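Local structure of SOXX (Paracoccus pantotrophus, 2C1D) at residues A17-A22 / Q74-V79; V30-M33 / A37-N40; A43-G48 / T89-F94; V101-G106 / G112-A117. The protein is the monoheme cytochrome c subunit of the SoxXA complex, which initiates chemotrophic sulfur oxidation, and probably transfers electrons through its covalently bound heme c. One frame throughout, in Å; residues are numbered along the deposited sequence.

How the interactions relate
Three of the four contacts gather around heme c, and the fourth lies apart. Interactions 1 and 3, with centres about 17 Å apart, cross along the chain and both touch the heme: helix 72-81 brings Ile78 and Val79 against it, and Met91 binds its iron. Interaction 2 is nested in the loop closed by interaction 1; it precedes interaction 3, centres about 11 Å apart, and meets it where Gly39 O approaches Phe94 CZ at 3.1 Å. Interaction 4 comes last, in the loop before helix 122-133, its centre about 20 to 23 Å from those of the others. Without strands, the chain encloses its cofactor with helices and loops, as in class I cytochromes c.

Interaction 1 of 4, residues A17-A22 / Q74-V79; sequences ASLTGA and QLRGIV. With HEC (heme c), chain O.
Arg76 reaches out from helix 72-81 to lie against the backbone of Ala17 and Ser18. Its CG stands anti to the backbone N (chi1 174°) and the chain runs on straight through chi2, so CD is carried clear of the helix before a bend at chi3 (-61°) turns the guanidinium across the loop. At that bend CD meets Ala17 O at 3.2 Å and Leu19 CG at 4.1 Å, the Leu19 and Arg76 side chains sliding past each other in opposite directions. The guanidinium offers one face to the loop, with Ser18 CA 3.7 Å above its plane and toward the rim. No hydrogen bond joins the two segments; the polar bonds of Arg76 go to salt bridges with Glu126 and Glu72 and to Val15 O. The loop has its own brace: Ser18 OG, anti to its backbone N (chi1 179°), accepts from Thr20 N at 3.3 Å, an ST turn, and from Gly21 N at 2.9 Å, an ST motif. An alanine at Arg76 would remove the guanidinium and is likely to leave Glu126 and Glu72 without their shared counter-charge and Val15 O without its donor, with a gap beside Ala17 and Ser18. Two residues on, Ile78 CG2 meets heme C3A at 3.7 Å, so helix 72-81 lies between the 17-22 loop and the cofactor, while helix 122-133 supplies Glu126 to both Arg76 and Leu19 N.

Interaction 2 of 4, residues V30-M33 / A37-N40; sequences VRIM and ALGN
Ile32 and Gly39 join the end of helix 26-33 to the loop that leads into the heme-attachment segment of this cytochrome c fold, where Cys41 and Cys44 bind the cofactor and His45 its iron. The polar link is one backbone hydrogen bond, from Gly39 N to Ile32 O at 2.9 Å, with an N-H...O angle of 142° and the donor tilted 34° from the carbonyl plane. Fit between backbones is the second element: the CA atoms of Met33 and Gly39 are 4.6 Å apart, and a CB on Gly39 would clash with Ile32 O. Apolar packing comes from Leu38, whose CB lies 4.2 Å from Ile32 CG2. That methyl stands anti to the Ile32 backbone N, which places it beside the loop, and the Ile32 side chain also packs on Gln124 and Val128 of helix 122-133. Met33 starts away from the loop, and its side chain touches Phe131, Leu63 and Cys41. The charged group comes last: Arg31, bent at chi3 (74°), brings its guanidinium obliquely alongside the end of Leu38. There it also forms a salt bridge with Glu28, and its NH2 rests 3.6 Å from Leu38 CD1.

Interaction 3 of 4, residues A43-G48 / T89-F94; sequences ACHQIG and TFMPAF. With HEC (heme c), chain O.
His45 and Met91 approach the heme iron from opposite faces, giving the His/Met ligation of a class I cytochrome c. Met91 leaves the backbone with CG anti to N (chi1 -176°) and stays extended beyond it. Its CB lies 3.4 Å from heme C1D, CG passes over NC, SD binds the iron at 2.2 Å, and CE ends over NB, 3.1 Å away. On the other face His45 NE2 binds the same iron at 2.3 Å. The two segments therefore meet chiefly through the porphyrin, with little direct burial between them. At the heme edge Cys44 SG is covalently bonded to CAC and also makes an oblique sulfur-aromatic contact with Phe90, 5.4 Å from the ring centroid. One face of the Phe90 ring receives CBC, and one face of Phe94 receives CBB. Thr89 OG1 donates to the heme propionate O1D at 2.9 Å and accepts from Met91 N at 3.2 Å in an ST turn, so one hydroxyl ties the propionate to the ligand's backbone. A valine at Thr89 would take away that hydroxyl and would probably leave O1D without this donor and Met91 N without its acceptor. Cys183 and Leu176 of the partner subunit SOXA pack on Phe90 and Pro92; within the chain, Ile78 of helix 72-81 touches Met91, placing the 89-94 loop between that helix and the neighbouring subunit.

Interaction 4 of 4, residues V101-G106 / G112-A117; sequences VRPGDG and GAEPLA
Glu114 turns its CG anti to its own carbonyl carbon and extends from there, so that its side chain crosses that of Pro103 at about a right angle. OE1 comes to 3.5 Å from Pro103 CB; its hydrogen-bond partner is Phe100 N, which helps to hold OE1 there while CG and CD pack on the proline. Leu116, with chi1 at -94° and chi2 at 25°, both away from the staggered positions, brings CD2 to 3.8 Å from Gly104 O and 4.2 Å from Pro103 CB. These segments are two arms of an irregular surface loop preceding helix 122-133 in the cytochrome c fold, with Gly104 about 14 Å from the heme. A backbone hydrogen bond, Gly112 N to Pro103 O, closes them at 3.1 Å; it is nearly straight at the hydrogen (176°), though the donor sits above the carbonyl plane. A CB on Gly112 would clash with Gly104 O. The partner subunit SOXA receives this loop through Arg102, which bonds to its Glu232 O and Thr233 O and makes a cation-pi contact with its Phe234.

Interaction 1 of 4, residues A17-A22 / Q74-V79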
loop_
_atom_site.group_PDB
_atom_site.type_symbol
_atom_site.label_atom_id
_atom_site.label_comp_id
_atom_site.label_asym_id
_atom_site.label_seq_id
_atom_site.Cartn_x
_atom_site.Cartn_y
_atom_site.Cartn_z
ATOM N N ALA B 17 -26.309 -16.127 21.608
ATOM C CA ALA B 17 -27.560 -15.377 21.500
ATOM C C ALA B 17 -27.593 -14.448 20.262
ATOM O O ALA B 17 -26.581 -13.834 19.901
ATOM C CB ALA B 17 -27.760 -14.552 22.752
ATOM N N SER B 18 -28.765 -14.360 19.641
ATOM C CA SER B 18 -28.995 -13.449 18.519
ATOM C C SER B 18 -28.629 -12.053 18.946
ATOM O O SER B 18 -28.925 -11.630 20.074
ATOM C CB SER B 18 -30.464 -13.468 18.093
ATOM O OG SER B 18 -30.706 -12.575 17.019
ATOM N N LEU B 19 -27.940 -11.355 18.054
ATOM C CA LEU B 19 -27.550 -9.975 18.277
ATOM C C LEU B 19 -28.743 -9.030 18.222
ATOM O O LEU B 19 -28.632 -7.905 18.716
ATOM C CB LEU B 19 -26.520 -9.528 17.243
ATOM C CG LEU B 19 -25.146 -10.196 17.241
ATOM C CD1 LEU B 19 -24.306 -9.612 16.134
ATOM C CD2 LEU B 19 -24.463 -10.011 18.579
ATOM N N THR B 20 -29.852 -9.471 17.610
ATOM C CA THR B 20 -31.053 -8.642 17.456
ATOM C C THR B 20 -32.362 -9.208 18.017
ATOM O O THR B 20 -33.278 -8.437 18.293
ATOM C CB THR B 20 -31.325 -8.332 15.977
ATOM O OG1 THR B 20 -31.584 -9.546 15.267
ATOM C CG2 THR B 20 -30.115 -7.691 15.295
ATOM N N GLY B 21 -32.471 -10.527 18.132
ATOM C CA GLY B 21 -33.747 -11.178 18.395
ATOM C C GLY B 21 -34.616 -11.413 17.174
ATOM O O GLY B 21 -35.734 -11.909 17.282
ATOM N N ALA B 22 -34.124 -11.047 15.994
ATOM C CA ALA B 22 -34.908 -11.185 14.782
ATOM C C ALA B 22 -34.190 -12.174 13.872
ATOM O O ALA B 22 -32.967 -12.135 13.773
ATOM C CB ALA B 22 -35.066 -9.843 14.092
ATOM N N GLN B 74 -21.110 -20.290 16.421
ATOM C CA GLN B 74 -19.728 -20.076 16.011
ATOM C C GLN B 74 -19.654 -19.063 14.861
ATOM O O GLN B 74 -18.795 -18.202 14.859
ATOM C CB GLN B 74 -19.091 -21.402 15.632
ATOM C CG GLN B 74 -18.842 -22.238 16.875
ATOM C CD GLN B 74 -18.421 -23.671 16.603
ATOM O OE1 GLN B 74 -18.837 -24.297 15.619
ATOM N NE2 GLN B 74 -17.605 -24.197 17.499
ATOM N N LEU B 75 -20.558 -19.197 13.892
ATOM C CA LEU B 75 -20.545 -18.352 12.710
ATOM C C LEU B 75 -20.817 -16.915 13.137
ATOM O O LEU B 75 -20.163 -16.011 12.658
ATOM C CB LEU B 75 -21.546 -18.843 11.666
ATOM C CG LEU B 75 -21.239 -20.192 10.992
ATOM C CD1 LEU B 75 -22.436 -20.698 10.220
ATOM C CD2 LEU B 75 -20.025 -20.094 10.071
ATOM N N ARG B 76 -21.730 -16.709 14.089
ATOM C CA ARG B 76 -22.041 -15.353 14.573
ATOM C C ARG B 76 -20.814 -14.698 15.167
ATOM O O ARG B 76 -20.480 -13.549 14.858
ATOM C CB ARG B 76 -23.190 -15.406 15.595
ATOM C CG ARG B 76 -23.537 -14.103 16.308
ATOM C CD ARG B 76 -24.731 -14.260 17.265
ATOM N NE ARG B 76 -25.915 -14.671 16.521
ATOM C CZ ARG B 76 -26.539 -15.847 16.615
ATOM N NH1 ARG B 76 -26.130 -16.819 17.430
ATOM N NH2 ARG B 76 -27.595 -16.055 15.861
ATOM N N GLY B 77 -20.118 -15.449 16.016
ATOM C CA GLY B 77 -18.918 -14.952 16.643
ATOM C C GLY B 77 -17.792 -14.666 15.653
ATOM O O GLY B 77 -17.061 -13.726 15.854
ATOM N N ILE B 78 -17.676 -15.463 14.590
ATOM C CA ILE B 78 -16.642 -15.264 13.552
ATOM C C ILE B 78 -16.946 -14.000 12.729
ATOM O O ILE B 78 -16.067 -13.177 12.477
ATOM C CB ILE B 78 -16.557 -16.520 12.637
ATOM C CG1 ILE B 78 -15.829 -17.649 13.381
ATOM C CG2 ILE B 78 -15.833 -16.223 11.332
ATOM C CD1 ILE B 78 -15.912 -19.020 12.725
ATOM N N VAL B 79 -18.198 -13.833 12.335
ATOM C CA VAL B 79 -18.608 -12.615 11.611
ATOM C C VAL B 79 -18.460 -11.352 12.460
ATOM O O VAL B 79 -17.880 -10.359 11.998
ATOM C CB VAL B 79 -20.020 -12.756 11.012
ATOM C CG1 VAL B 79 -20.414 -11.527 10.211
ATOM C CG2 VAL B 79 -20.069 -13.966 10.076
HETATM FE FE HEC O . -13.300 -14.329 6.647
HETATM C CHA HEC O . -12.013 -17.098 8.169
HETATM C CHB HEC O . -16.432 -15.577 6.937
HETATM C CHC HEC O . -14.542 -11.440 5.391
HETATM C CHD HEC O . -10.101 -13.195 5.952
HETATM N NA HEC O . -14.082 -16.021 7.442
HETATM C C1A HEC O . -13.368 -17.057 7.969
HETATM C C2A HEC O . -14.304 -18.109 8.298
HETATM C C3A HEC O . -15.541 -17.697 7.955
HETATM C C4A HEC O . -15.407 -16.357 7.413
HETATM C CMA HEC O . -16.895 -18.417 8.078
HETATM C CAA HEC O . -13.872 -19.429 8.939
HETATM C CBA HEC O . -13.053 -20.281 7.980
HETATM C CGA HEC O . -14.044 -21.019 7.162
HETATM O O1A HEC O . -14.734 -21.874 7.758
HETATM O O2A HEC O . -14.162 -20.765 5.940
HETATM N NB HEC O . -15.110 -13.658 6.219
HETATM C C1B HEC O . -16.301 -14.299 6.487
HETATM C C2B HEC O . -17.399 -13.382 6.231
HETATM C C3B HEC O . -16.882 -12.235 5.785
HETATM C C4B HEC O . -15.437 -12.392 5.790
HETATM C CMB HEC O . -18.885 -13.748 6.367
HETATM C CAB HEC O . -17.688 -10.963 5.390
HETATM C CBB HEC O . -18.524 -10.567 6.411
HETATM N NC HEC O . -12.471 -12.601 5.791
HETATM C C1C HEC O . -13.183 -11.540 5.356
HETATM C C2C HEC O . -12.246 -10.586 4.767
HETATM C C3C HEC O . -11.001 -11.001 5.054
HETATM C C4C HEC O . -11.135 -12.343 5.614
HETATM C CMC HEC O . -12.627 -9.168 4.311
HETATM C CAC HEC O . -9.622 -10.340 4.692
HETATM C CBC HEC O . -9.358 -9.080 5.069
HETATM N ND HEC O . -11.346 -15.021 7.025
HETATM C C1D HEC O . -10.171 -14.405 6.616
HETATM C C2D HEC O . -9.052 -15.233 7.007
HETATM C C3D HEC O . -9.665 -16.456 7.700
HETATM C C4D HEC O . -11.084 -16.234 7.648
HETATM C CMD HEC O . -7.539 -14.966 6.778
HETATM C CAD HEC O . -8.954 -17.699 8.311
HETATM C CBD HEC O . -8.688 -17.415 9.788
HETATM C CGD HEC O . -7.222 -17.565 10.143
HETATM O O1D HEC O . -6.517 -16.513 10.315
HETATM O O2D HEC O . -6.791 -18.754 10.241
#

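Interaction 2 of 4, residues V30-M33 / A37-N40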
loop_
_atom_site.group_PDB
_atom_site.type_symbol
_atom_site.label_atom_id
_atom_site.label_comp_id
_atom_site.label_asym_id
_atom_site.label_seq_id
_atom_site.Cartn_x
_atom_site.Cartn_y
_atom_site.Cartn_z
ATOM N N VAL B 30 -26.523 -12.370 1.409
ATOM C CA VAL B 30 -25.738 -12.445 0.191
ATOM C C VAL B 30 -25.355 -11.025 -0.274
ATOM O O VAL B 30 -24.210 -10.761 -0.665
ATOM C CB VAL B 30 -26.504 -13.169 -0.925
ATOM C CG1 VAL B 30 -25.813 -13.017 -2.263
ATOM C CG2 VAL B 30 -26.619 -14.655 -0.592
ATOM N N ARG B 31 -26.332 -10.132 -0.266
ATOM C CA ARG B 31 -26.082 -8.751 -0.703
ATOM C C ARG B 31 -24.980 -8.124 0.148
ATOM O O ARG B 31 -24.051 -7.518 -0.379
ATOM C CB ARG B 31 -27.356 -7.906 -0.634
ATOM C CG ARG B 31 -27.227 -6.548 -1.348
ATOM C CD ARG B 31 -28.457 -5.695 -1.200
ATOM N NE ARG B 31 -28.476 -5.191 0.150
ATOM C CZ ARG B 31 -27.857 -4.078 0.532
ATOM N NH1 ARG B 31 -27.237 -3.272 -0.354
ATOM N NH2 ARG B 31 -27.886 -3.749 1.800
ATOM N N ILE B 32 -25.085 -8.294 1.463
ATOM C CA ILE B 32 -24.118 -7.745 2.398
ATOM C C ILE B 32 -22.725 -8.305 2.107
ATOM O O ILE B 32 -21.743 -7.583 2.118
ATOM C CB ILE B 32 -24.575 -8.048 3.853
ATOM C CG1 ILE B 32 -25.849 -7.251 4.186
ATOM C CG2 ILE B 32 -23.475 -7.742 4.868
ATOM C CD1 ILE B 32 -26.693 -7.856 5.277
ATOM N N MET B 33 -22.649 -9.601 1.828
ATOM C CA MET B 33 -21.368 -10.280 1.668
ATOM C C MET B 33 -20.648 -9.896 0.361
ATOM O O MET B 33 -19.427 -10.080 0.241
ATOM C CB MET B 33 -21.572 -11.799 1.744
ATOM C CG MET B 33 -22.013 -12.305 3.136
ATOM S SD MET B 33 -22.621 -13.998 3.033
ATOM C CE MET B 33 -21.103 -14.848 2.883
ATOM N N ALA B 37 -18.810 -1.942 0.386
ATOM C CA ALA B 37 -18.817 -1.055 1.534
ATOM C C ALA B 37 -19.457 -1.742 2.722
ATOM O O ALA B 37 -19.526 -1.165 3.780
ATOM C CB ALA B 37 -19.579 0.215 1.208
ATOM N N LEU B 38 -19.957 -2.963 2.536
ATOM C CA LEU B 38 -20.579 -3.697 3.631
ATOM C C LEU B 38 -19.655 -4.836 4.079
ATOM O O LEU B 38 -18.595 -4.569 4.626
ATOM C CB LEU B 38 -21.988 -4.140 3.232
ATOM C CG LEU B 38 -22.972 -3.008 2.893
ATOM C CD1 LEU B 38 -24.311 -3.588 2.438
ATOM C CD2 LEU B 38 -23.156 -2.020 4.096
ATOM N N GLY B 39 -20.020 -6.082 3.835
ATOM C CA GLY B 39 -19.205 -7.210 4.282
ATOM C C GLY B 39 -17.912 -7.345 3.513
ATOM O O GLY B 39 -16.865 -7.653 4.086
ATOM N N ASN B 40 -17.998 -7.119 2.198
ATOM C CA ASN B 40 -16.848 -7.197 1.302
ATOM C C ASN B 40 -16.090 -8.518 1.479
ATOM O O ASN B 40 -14.869 -8.571 1.326
ATOM C CB ASN B 40 -15.937 -5.984 1.526
ATOM C CG ASN B 40 -14.967 -5.744 0.374
ATOM O OD1 ASN B 40 -15.243 -6.075 -0.781
ATOM N ND2 ASN B 40 -13.831 -5.142 0.688
#

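Interaction 3 of 4, residues A43-G48 / T89-F94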
loop_
_atom_site.group_PDB
_atom_site.type_symbol
_atom_site.label_atom_id
_atom_site.label_comp_id
_atom_site.label_asym_id
_atom_site.label_seq_id
_atom_site.Cartn_x
_atom_site.Cartn_y
_atom_site.Cartn_z
ATOM N N ALA B 43 -13.685 -10.041 -1.120
ATOM C CA ALA B 43 -12.345 -9.498 -1.338
ATOM C C ALA B 43 -11.310 -10.520 -0.915
ATOM O O ALA B 43 -10.250 -10.594 -1.513
ATOM C CB ALA B 43 -12.102 -8.179 -0.589
ATOM N N CYS B 44 -11.630 -11.314 0.112
ATOM C CA CYS B 44 -10.710 -12.320 0.640
ATOM C C CYS B 44 -11.104 -13.778 0.379
ATOM O O CYS B 44 -10.208 -14.620 0.251
ATOM C CB CYS B 44 -10.541 -12.108 2.138
ATOM S SG CYS B 44 -9.777 -10.522 2.507
ATOM N N HIS B 45 -12.413 -14.064 0.299
ATOM C CA HIS B 45 -12.968 -15.422 0.132
ATOM C C HIS B 45 -13.700 -15.628 -1.179
ATOM O O HIS B 45 -14.518 -14.806 -1.588
ATOM C CB HIS B 45 -14.038 -15.748 1.197
ATOM C CG HIS B 45 -13.560 -15.713 2.615
ATOM N ND1 HIS B 45 -12.237 -15.654 2.963
ATOM C CD2 HIS B 45 -14.243 -15.721 3.780
ATOM C CE1 HIS B 45 -12.130 -15.624 4.279
ATOM N NE2 HIS B 45 -13.332 -15.641 4.797
ATOM N N GLN B 46 -13.473 -16.778 -1.799
ATOM C CA GLN B 46 -14.317 -17.231 -2.893
ATOM C C GLN B 46 -15.616 -17.778 -2.303
ATOM O O GLN B 46 -15.632 -18.259 -1.186
ATOM C CB GLN B 46 -13.636 -18.359 -3.676
ATOM C CG GLN B 46 -12.592 -17.911 -4.687
ATOM C CD GLN B 46 -11.675 -19.065 -5.150
ATOM O OE1 GLN B 46 -11.895 -20.229 -4.778
ATOM N NE2 GLN B 46 -10.648 -18.740 -5.954
ATOM N N ILE B 47 -16.697 -17.670 -3.057
ATOM C CA ILE B 47 -17.963 -18.291 -2.712
ATOM C C ILE B 47 -18.479 -18.983 -3.961
ATOM O O ILE B 47 -19.069 -18.357 -4.851
ATOM C CB ILE B 47 -18.989 -17.255 -2.193
ATOM C CG1 ILE B 47 -18.384 -16.358 -1.110
ATOM C CG2 ILE B 47 -20.218 -17.983 -1.659
ATOM C CD1 ILE B 47 -19.333 -15.299 -0.597
ATOM N N GLY B 48 -18.202 -20.276 -4.062
ATOM C CA GLY B 48 -18.615 -21.056 -5.223
ATOM C C GLY B 48 -20.109 -21.042 -5.489
ATOM O O GLY B 48 -20.539 -21.040 -6.641
ATOM N N THR B 89 -5.896 -12.885 13.516
ATOM C CA THR B 89 -6.295 -13.093 12.135
ATOM C C THR B 89 -6.374 -11.793 11.332
ATOM O O THR B 89 -6.649 -10.720 11.868
ATOM C CB THR B 89 -7.623 -13.854 12.035
ATOM O OG1 THR B 89 -7.960 -14.069 10.657
ATOM C CG2 THR B 89 -8.801 -13.054 12.595
ATOM N N PHE B 90 -6.124 -11.927 10.033
ATOM C CA PHE B 90 -6.165 -10.812 9.082
ATOM C C PHE B 90 -7.626 -10.410 8.867
ATOM O O PHE B 90 -7.915 -9.267 8.544
ATOM C CB PHE B 90 -5.466 -11.264 7.776
ATOM C CG PHE B 90 -5.474 -10.260 6.650
ATOM C CD1 PHE B 90 -5.205 -8.903 6.861
ATOM C CD2 PHE B 90 -5.710 -10.695 5.353
ATOM C CE1 PHE B 90 -5.193 -7.998 5.778
ATOM C CE2 PHE B 90 -5.727 -9.784 4.269
ATOM C CZ PHE B 90 -5.445 -8.438 4.494
ATOM N N MET B 91 -8.557 -11.345 9.071
ATOM C CA MET B 91 -9.985 -11.045 8.962
ATOM C C MET B 91 -10.350 -9.936 9.951
ATOM O O MET B 91 -10.120 -10.076 11.155
ATOM C CB MET B 91 -10.841 -12.290 9.253
ATOM C CG MET B 91 -12.339 -12.041 9.062
ATOM S SD MET B 91 -13.261 -13.556 8.726
ATOM C CE MET B 91 -14.866 -13.029 9.216
ATOM N N PRO B 92 -10.901 -8.824 9.460
ATOM C CA PRO B 92 -11.296 -7.745 10.358
ATOM C C PRO B 92 -12.592 -8.111 11.092
ATOM O O PRO B 92 -13.304 -9.011 10.673
ATOM C CB PRO B 92 -11.488 -6.558 9.410
ATOM C CG PRO B 92 -11.963 -7.215 8.092
ATOM C CD PRO B 92 -11.219 -8.529 8.048
ATOM N N ALA B 93 -12.858 -7.414 12.193
ATOM C CA ALA B 93 -14.037 -7.625 13.029
ATOM C C ALA B 93 -15.116 -6.731 12.497
ATOM O O ALA B 93 -14.908 -5.525 12.349
ATOM C CB ALA B 93 -13.746 -7.283 14.477
ATOM N N PHE B 94 -16.264 -7.322 12.202
ATOM C CA PHE B 94 -17.371 -6.565 11.626
ATOM C C PHE B 94 -18.315 -5.942 12.646
ATOM O O PHE B 94 -19.141 -5.118 12.279
ATOM C CB PHE B 94 -18.095 -7.429 10.608
ATOM C CG PHE B 94 -17.293 -7.635 9.352
ATOM C CD1 PHE B 94 -16.461 -8.725 9.214
ATOM C CD2 PHE B 94 -17.355 -6.712 8.317
ATOM C CE1 PHE B 94 -15.692 -8.895 8.038
ATOM C CE2 PHE B 94 -16.605 -6.890 7.144
ATOM C CZ PHE B 94 -15.780 -7.986 7.020
HETATM FE FE HEC O . -13.300 -14.329 6.647
HETATM C CHA HEC O . -12.013 -17.098 8.169
HETATM C CHB HEC O . -16.432 -15.577 6.937
HETATM C CHC HEC O . -14.542 -11.440 5.391
HETATM C CHD HEC O . -10.101 -13.195 5.952
HETATM N NA HEC O . -14.082 -16.021 7.442
HETATM C C1A HEC O . -13.368 -17.057 7.969
HETATM C C2A HEC O . -14.304 -18.109 8.298
HETATM C C3A HEC O . -15.541 -17.697 7.955
HETATM C C4A HEC O . -15.407 -16.357 7.413
HETATM C CMA HEC O . -16.895 -18.417 8.078
HETATM C CAA HEC O . -13.872 -19.429 8.939
HETATM C CBA HEC O . -13.053 -20.281 7.980
HETATM C CGA HEC O . -14.044 -21.019 7.162
HETATM O O1A HEC O . -14.734 -21.874 7.758
HETATM O O2A HEC O . -14.162 -20.765 5.940
HETATM N NB HEC O . -15.110 -13.658 6.219
HETATM C C1B HEC O . -16.301 -14.299 6.487
HETATM C C2B HEC O . -17.399 -13.382 6.231
HETATM C C3B HEC O . -16.882 -12.235 5.785
HETATM C C4B HEC O . -15.437 -12.392 5.790
HETATM C CMB HEC O . -18.885 -13.748 6.367
HETATM C CAB HEC O . -17.688 -10.963 5.390
HETATM C CBB HEC O . -18.524 -10.567 6.411
HETATM N NC HEC O . -12.471 -12.601 5.791
HETATM C C1C HEC O . -13.183 -11.540 5.356
HETATM C C2C HEC O . -12.246 -10.586 4.767
HETATM C C3C HEC O . -11.001 -11.001 5.054
HETATM C C4C HEC O . -11.135 -12.343 5.614
HETATM C CMC HEC O . -12.627 -9.168 4.311
HETATM C CAC HEC O . -9.622 -10.340 4.692
HETATM C CBC HEC O . -9.358 -9.080 5.069
HETATM N ND HEC O . -11.346 -15.021 7.025
HETATM C C1D HEC O . -10.171 -14.405 6.616
HETATM C C2D HEC O . -9.052 -15.233 7.007
HETATM C C3D HEC O . -9.665 -16.456 7.700
HETATM C C4D HEC O . -11.084 -16.234 7.648
HETATM C CMD HEC O . -7.539 -14.966 6.778
HETATM C CAD HEC O . -8.954 -17.699 8.311
HETATM C CBD HEC O . -8.688 -17.415 9.788
HETATM C CGD HEC O . -7.222 -17.565 10.143
HETATM O O1D HEC O . -6.517 -16.513 10.315
HETATM O O2D HEC O . -6.791 -18.754 10.241
#

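Interaction 4 of 4, residues V101-G106 / G112-A117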
loop_
_atom_site.group_PDB
_atom_site.type_symbol
_atom_site.label_atom_id
_atom_site.label_comp_id
_atom_site.label_asym_id
_atom_site.label_seq_id
_atom_site.Cartn_x
_atom_site.Cartn_y
_atom_site.Cartn_z
ATOM N N VAL B 101 -5.858 1.468 16.577
ATOM C CA VAL B 101 -4.745 2.365 16.450
ATOM C C VAL B 101 -5.028 3.340 15.297
ATOM O O VAL B 101 -5.278 2.920 14.152
ATOM C CB VAL B 101 -3.426 1.604 16.209
ATOM C CG1 VAL B 101 -2.262 2.544 16.312
ATOM C CG2 VAL B 101 -3.275 0.437 17.199
ATOM N N ARG B 102 -5.022 4.629 15.613
ATOM C CA ARG B 102 -5.398 5.685 14.679
ATOM C C ARG B 102 -6.766 5.423 14.077
ATOM O O ARG B 102 -6.907 5.274 12.856
ATOM C CB ARG B 102 -4.351 5.828 13.581
ATOM C CG ARG B 102 -2.960 6.220 14.080
ATOM C CD ARG B 102 -2.001 6.603 12.962
ATOM N NE ARG B 102 -2.307 7.885 12.304
ATOM C CZ ARG B 102 -1.819 9.071 12.653
ATOM N NH1 ARG B 102 -2.170 10.145 11.981
ATOM N NH2 ARG B 102 -0.975 9.205 13.653
ATOM N N PRO B 103 -7.802 5.341 14.918
ATOM C CA PRO B 103 -9.135 5.059 14.393
ATOM C C PRO B 103 -9.536 6.140 13.404
ATOM O O PRO B 103 -9.316 7.356 13.648
ATOM C CB PRO B 103 -10.032 5.050 15.649
ATOM C CG PRO B 103 -9.297 5.857 16.657
ATOM C CD PRO B 103 -7.824 5.551 16.380
ATOM N N GLY B 104 -10.108 5.705 12.288
ATOM C CA GLY B 104 -10.483 6.617 11.222
ATOM C C GLY B 104 -11.971 6.857 11.145
ATOM O O GLY B 104 -12.760 6.116 11.708
ATOM N N ASP B 105 -12.354 7.911 10.437
ATOM C CA ASP B 105 -13.749 8.215 10.153
ATOM C C ASP B 105 -14.009 7.711 8.730
ATOM O O ASP B 105 -13.701 8.391 7.752
ATOM C CB ASP B 105 -13.973 9.714 10.259
ATOM C CG ASP B 105 -15.340 10.151 9.751
ATOM O OD1 ASP B 105 -16.282 9.320 9.717
ATOM O OD2 ASP B 105 -15.538 11.329 9.394
ATOM N N GLY B 106 -14.564 6.508 8.620
ATOM C CA GLY B 106 -14.755 5.870 7.331
ATOM C C GLY B 106 -13.430 5.783 6.576
ATOM O O GLY B 106 -12.413 5.399 7.140
ATOM N N GLY B 112 -11.564 9.456 13.625
ATOM C CA GLY B 112 -12.905 9.102 14.065
ATOM C C GLY B 112 -12.873 8.837 15.563
ATOM O O GLY B 112 -11.981 8.126 16.053
ATOM N N ALA B 113 -13.806 9.459 16.286
ATOM C CA ALA B 113 -13.931 9.298 17.734
ATOM C C ALA B 113 -14.524 7.945 18.048
ATOM O O ALA B 113 -15.596 7.598 17.534
ATOM C CB ALA B 113 -14.840 10.390 18.307
ATOM N N GLU B 114 -13.820 7.166 18.850
ATOM C CA GLU B 114 -14.368 5.922 19.334
ATOM C C GLU B 114 -15.389 6.263 20.415
ATOM O O GLU B 114 -15.183 7.237 21.144
ATOM C CB GLU B 114 -13.258 5.035 19.886
ATOM C CG GLU B 114 -12.368 4.511 18.774
ATOM C CD GLU B 114 -11.166 3.727 19.262
ATOM O OE1 GLU B 114 -10.600 2.969 18.464
ATOM O OE2 GLU B 114 -10.773 3.875 20.426
ATOM N N PRO B 115 -16.472 5.488 20.543
ATOM C CA PRO B 115 -16.746 4.313 19.701
ATOM C C PRO B 115 -17.189 4.690 18.313
ATOM O O PRO B 115 -18.002 5.589 18.129
ATOM C CB PRO B 115 -17.879 3.589 20.446
ATOM C CG PRO B 115 -18.537 4.639 21.273
ATOM C CD PRO B 115 -17.525 5.700 21.553
ATOM N N LEU B 116 -16.620 3.990 17.343
ATOM C CA LEU B 116 -17.022 4.064 15.951
ATOM C C LEU B 116 -18.325 3.315 15.713
ATOM O O LEU B 116 -18.666 2.377 16.459
ATOM C CB LEU B 116 -15.944 3.396 15.098
ATOM C CG LEU B 116 -14.811 4.204 14.462
ATOM C CD1 LEU B 116 -14.473 5.503 15.167
ATOM C CD2 LEU B 116 -13.580 3.332 14.234
ATOM N N ALA B 117 -19.028 3.660 14.641
ATOM C CA ALA B 117 -20.022 2.733 14.104
ATOM C C ALA B 117 -19.322 1.423 13.730
ATOM O O ALA B 117 -18.233 1.446 13.130
ATOM C CB ALA B 117 -20.705 3.308 12.870
#